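Local coordinates for PTS EIIA type-4 domain-containing protein (Streptococcus agalactiae NEM316, PDB 4TKZ) that serves as an EIIA component of the sugar phosphotransferase system, a mannose-family domain that probably relays a phosphoryl group during sugar uptake, at the interface of chains A and B. Residues are numbered along the deposited sequence; one frame, centred on the assembly and turned at random. Chains: chain A/B, Putative uncharacterized protein gbs1890.

Strand exchange between the copies of a dimer is illustrated here by two neighbouring stretches of one seam. Contact 1 and contact 2 lie about 6 Å apart, measured between the centres of their C-alpha atoms, and share A:Asp126, A:Phe127 and B:Val87. In both, the short strand 125-126 of chain A runs along strand 84-89 of chain B. Contact 2 holds the antiparallel pairing itself; contact 1 adds the salt bridge from A:Asp126 to B:Lys86 at one end, and the water and the A:Phe127 to B:Val87 bond are common to both. The two-fold symmetry repeats both with the chains exchanged, so each subunit would extend the other's sheet.

Contact 1: the interface of chains A and B. Residues chain A 126-128; chain B 86-87, 113.
A:Asp126 and B:Lys86 form a salt bridge at the outer end of a swapped-strand interface, where the C-terminal segment of one subunit lies on its partner; this arrangement, repeated by the two-fold, helps to join the copies in the deposited dimer. B:Lys86 NZ comes to the syn lone pair of A:Asp126 OD2 at 3.0 Å. Bends at chi2 (-68°) and chi3 (-138°) carry the ammonium group back toward chain A, where A:Ser128 OG offers it a further, weak bond. The methyl CG1 of B:Val113 crosses at an angle and touches the same carboxylate oxygen, OD2 of A:Asp126, at 3.4 Å. The other oxygen is held from within its own chain and also looks across to chain B through a water. OD1 of A:Asp126 is approached by the backbone N of A:Ser128 at 3.0 Å from above the carboxylate plane, 46° out of it, which should help to fix the turn after the strand. The water bridges OD1 of A:Asp126, 2.9 Å away, to the backbone N of B:Val87. Both carboxylate oxygens are thus engaged, and the nearby lysine would be expected to stabilise the ionised acid. Next to this cluster, A:Phe127 N donates to B:Val87 O at 2.9 Å, while the CB of A:Phe127 rests near CB of B:Val87. The site lies where strand 125-126 of chain A passes into the 3-10 helix 127-129, against strand 84-89 and the start of helix 113-122 of chain B.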
loop_
_atom_site.group_PDB
_atom_site.type_symbol
_atom_site.label_atom_id
_atom_site.label_comp_id
_atom_site.label_asym_id
_atom_site.label_seq_id
_atom_site.Cartn_x
_atom_site.Cartn_y
_atom_site.Cartn_z
ATOM N N ASP A 126 -3.519 -2.173 -14.423
ATOM C CA ASP A 126 -4.911 -1.862 -14.722
ATOM C C ASP A 126 -5.483 -3.083 -15.449
ATOM O O ASP A 126 -4.976 -3.465 -16.501
ATOM C CB ASP A 126 -4.978 -0.611 -15.612
ATOM C CG ASP A 126 -6.399 -0.253 -16.053
ATOM O OD1 ASP A 126 -7.339 -1.068 -15.902
ATOM O OD2 ASP A 126 -6.565 0.868 -16.577
ATOM N N PHE A 127 -6.518 -3.702 -14.885
ATOM C CA PHE A 127 -7.043 -4.957 -15.436
ATOM C C PHE A 127 -7.493 -4.822 -16.887
ATOM O O PHE A 127 -7.480 -5.802 -17.635
ATOM C CB PHE A 127 -8.182 -5.509 -14.575
ATOM C CG PHE A 127 -8.887 -6.696 -15.191
ATOM C CD1 PHE A 127 -8.232 -7.913 -15.334
ATOM C CD2 PHE A 127 -10.201 -6.589 -15.620
ATOM C CE1 PHE A 127 -8.884 -9.020 -15.915
ATOM C CE2 PHE A 127 -10.865 -7.680 -16.195
ATOM C CZ PHE A 127 -10.202 -8.894 -16.340
ATOM N N SER A 128 -7.889 -3.614 -17.286
ATOM C CA SER A 128 -8.292 -3.355 -18.673
ATOM C C SER A 128 -7.220 -3.737 -19.693
ATOM O O SER A 128 -7.530 -4.081 -20.835
ATOM C CB SER A 128 -8.689 -1.889 -18.862
ATOM O OG SER A 128 -9.912 -1.600 -18.212
ATOM N N LYS B 86 -13.416 0.064 -13.037
ATOM C CA LYS B 86 -11.985 -0.089 -13.228
ATOM C C LYS B 86 -11.388 -0.822 -12.030
ATOM O O LYS B 86 -11.770 -0.578 -10.875
ATOM C CB LYS B 86 -11.333 1.287 -13.402
ATOM C CG LYS B 86 -11.586 1.913 -14.770
ATOM C CD LYS B 86 -10.863 1.114 -15.848
ATOM C CE LYS B 86 -10.192 2.006 -16.878
ATOM N NZ LYS B 86 -9.278 1.224 -17.767
ATOM N N VAL B 87 -10.442 -1.714 -12.300
ATOM C CA VAL B 87 -9.822 -2.511 -11.246
ATOM C C VAL B 87 -8.314 -2.405 -11.343
ATOM O O VAL B 87 -7.730 -2.833 -12.348
ATOM C CB VAL B 87 -10.184 -4.003 -11.382
ATOM C CG1 VAL B 87 -9.532 -4.813 -10.263
ATOM C CG2 VAL B 87 -11.704 -4.202 -11.382
ATOM N N VAL B 113 -8.423 7.126 -14.132
ATOM C CA VAL B 113 -7.482 6.025 -13.912
ATOM C C VAL B 113 -6.054 6.306 -14.400
ATOM O O VAL B 113 -5.087 5.906 -13.756
ATOM C CB VAL B 113 -8.036 4.686 -14.480
ATOM C CG1 VAL B 113 -6.945 3.644 -14.597
ATOM C CG2 VAL B 113 -9.134 4.167 -13.582
HETATM O O HOH W 1 -9.837 -2.325 -14.974
#

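Contact 2: the interface of chains A and B. Residues chain A 123-127; chain B 87-89.
B:Leu88 reaches across to A:Asp126 with its branch CD2, which lies 3.8 Å from CA of A:Asp126 and equally near its CB, giving a small apolar centre in the strand-swapped dimer of this mannose-type EIIA domain. The leucine side chain crosses the aspartate obliquely, with the methyl against the aliphatic base of the acid. A chi2 of -172° extends the leucine CD1 away from CA, and the other methyl, CD2, is the one turned onto A:Asp126. Next to this contact the backbones pair as antiparallel strands, A:Asp126 facing B:Leu88 and A:Val125 facing B:Ser89. The amide of B:Ser89 gives its N-H to the carbonyl O of A:Val125, with B:Ser89 N 2.9 Å from that oxygen. In the opposite direction A:Val125 N lies 3.4 Å from the carbonyl O of B:Ser89, a long and weak bond. The ladder continues past A:Asp126 through the amide of A:Phe127, which is bound to B:Val87.

Farther toward the rim, the hydroxyl of B:Ser89 adds a side-chain link. B:Ser89 OG donates to the carbonyl O of A:Gly123 at 2.8 Å, tilted 34° from the carbonyl plane, and so ties the loop ahead of strand 125-126 to the partner. A chi1 of 58° sets OG between the serine's own backbone N and carbonyl carbon, turned toward chain A. In this position B:Ser89 OG also lies 3.2 Å from A:Val125 N, a weak and bent bond, and packs beside the CB of that valine.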
loop_
_atom_site.group_PDB
_atom_site.type_symbol
_atom_site.label_atom_id
_atom_site.label_comp_id
_atom_site.label_asym_id
_atom_site.label_seq_id
_atom_site.Cartn_x
_atom_site.Cartn_y
_atom_site.Cartn_z
ATOM N N GLY A 123 3.795 -4.401 -9.927
ATOM C CA GLY A 123 2.570 -4.797 -9.248
ATOM C C GLY A 123 1.389 -3.867 -9.487
ATOM O O GLY A 123 0.255 -4.182 -9.121
ATOM N N ILE A 124 1.659 -2.709 -10.079
ATOM C CA ILE A 124 0.619 -1.728 -10.393
ATOM C C ILE A 124 0.088 -2.021 -11.784
ATOM O O ILE A 124 0.753 -1.761 -12.784
ATOM C CB ILE A 124 1.177 -0.293 -10.352
ATOM C CG1 ILE A 124 1.689 0.024 -8.947
ATOM C CG2 ILE A 124 0.099 0.721 -10.734
ATOM C CD1 ILE A 124 2.522 1.313 -8.871
ATOM N N VAL A 125 -1.119 -2.566 -11.837
ATOM C CA VAL A 125 -1.687 -3.063 -13.091
ATOM C C VAL A 125 -3.134 -2.602 -13.222
ATOM O O VAL A 125 -3.881 -2.621 -12.242
ATOM C CB VAL A 125 -1.631 -4.607 -13.136
ATOM C CG1 VAL A 125 -2.502 -5.165 -14.266
ATOM C CG2 VAL A 125 -0.194 -5.093 -13.278
ATOM N N ASP A 126 -3.519 -2.173 -14.423
ATOM C CA ASP A 126 -4.911 -1.862 -14.722
ATOM C C ASP A 126 -5.483 -3.083 -15.449
ATOM O O ASP A 126 -4.976 -3.465 -16.501
ATOM C CB ASP A 126 -4.978 -0.611 -15.612
ATOM C CG ASP A 126 -6.399 -0.253 -16.053
ATOM O OD1 ASP A 126 -7.339 -1.068 -15.902
ATOM O OD2 ASP A 126 -6.565 0.868 -16.577
ATOM N N PHE A 127 -6.518 -3.702 -14.885
ATOM C CA PHE A 127 -7.043 -4.957 -15.436
ATOM C C PHE A 127 -7.493 -4.822 -16.887
ATOM O O PHE A 127 -7.480 -5.802 -17.635
ATOM C CB PHE A 127 -8.182 -5.509 -14.575
ATOM C CG PHE A 127 -8.887 -6.696 -15.191
ATOM C CD1 PHE A 127 -8.232 -7.913 -15.334
ATOM C CD2 PHE A 127 -10.201 -6.589 -15.620
ATOM C CE1 PHE A 127 -8.884 -9.020 -15.915
ATOM C CE2 PHE A 127 -10.865 -7.680 -16.195
ATOM C CZ PHE A 127 -10.202 -8.894 -16.340
ATOM N N VAL B 87 -10.442 -1.714 -12.300
ATOM C CA VAL B 87 -9.822 -2.511 -11.246
ATOM C C VAL B 87 -8.314 -2.405 -11.343
ATOM O O VAL B 87 -7.730 -2.833 -12.348
ATOM C CB VAL B 87 -10.184 -4.003 -11.382
ATOM C CG1 VAL B 87 -9.532 -4.813 -10.263
ATOM C CG2 VAL B 87 -11.704 -4.202 -11.382
ATOM N N LEU B 88 -7.686 -1.836 -10.308
ATOM C CA LEU B 88 -6.223 -1.738 -10.240
ATOM C C LEU B 88 -5.634 -2.671 -9.175
ATOM O O LEU B 88 -6.251 -2.907 -8.135
ATOM C CB LEU B 88 -5.787 -0.299 -9.911
ATOM C CG LEU B 88 -6.387 0.854 -10.716
ATOM C CD1 LEU B 88 -5.687 2.159 -10.365
ATOM C CD2 LEU B 88 -6.304 0.587 -12.211
ATOM N N SER B 89 -4.443 -3.206 -9.444
ATOM C CA SER B 89 -3.641 -3.836 -8.406
ATOM C C SER B 89 -2.509 -2.876 -8.064
ATOM O O SER B 89 -2.317 -1.874 -8.764
ATOM C CB SER B 89 -3.058 -5.156 -8.881
ATOM O OG SER B 89 -2.264 -4.958 -10.031
HETATM O O HOH W 2 -9.837 -2.325 -14.974
#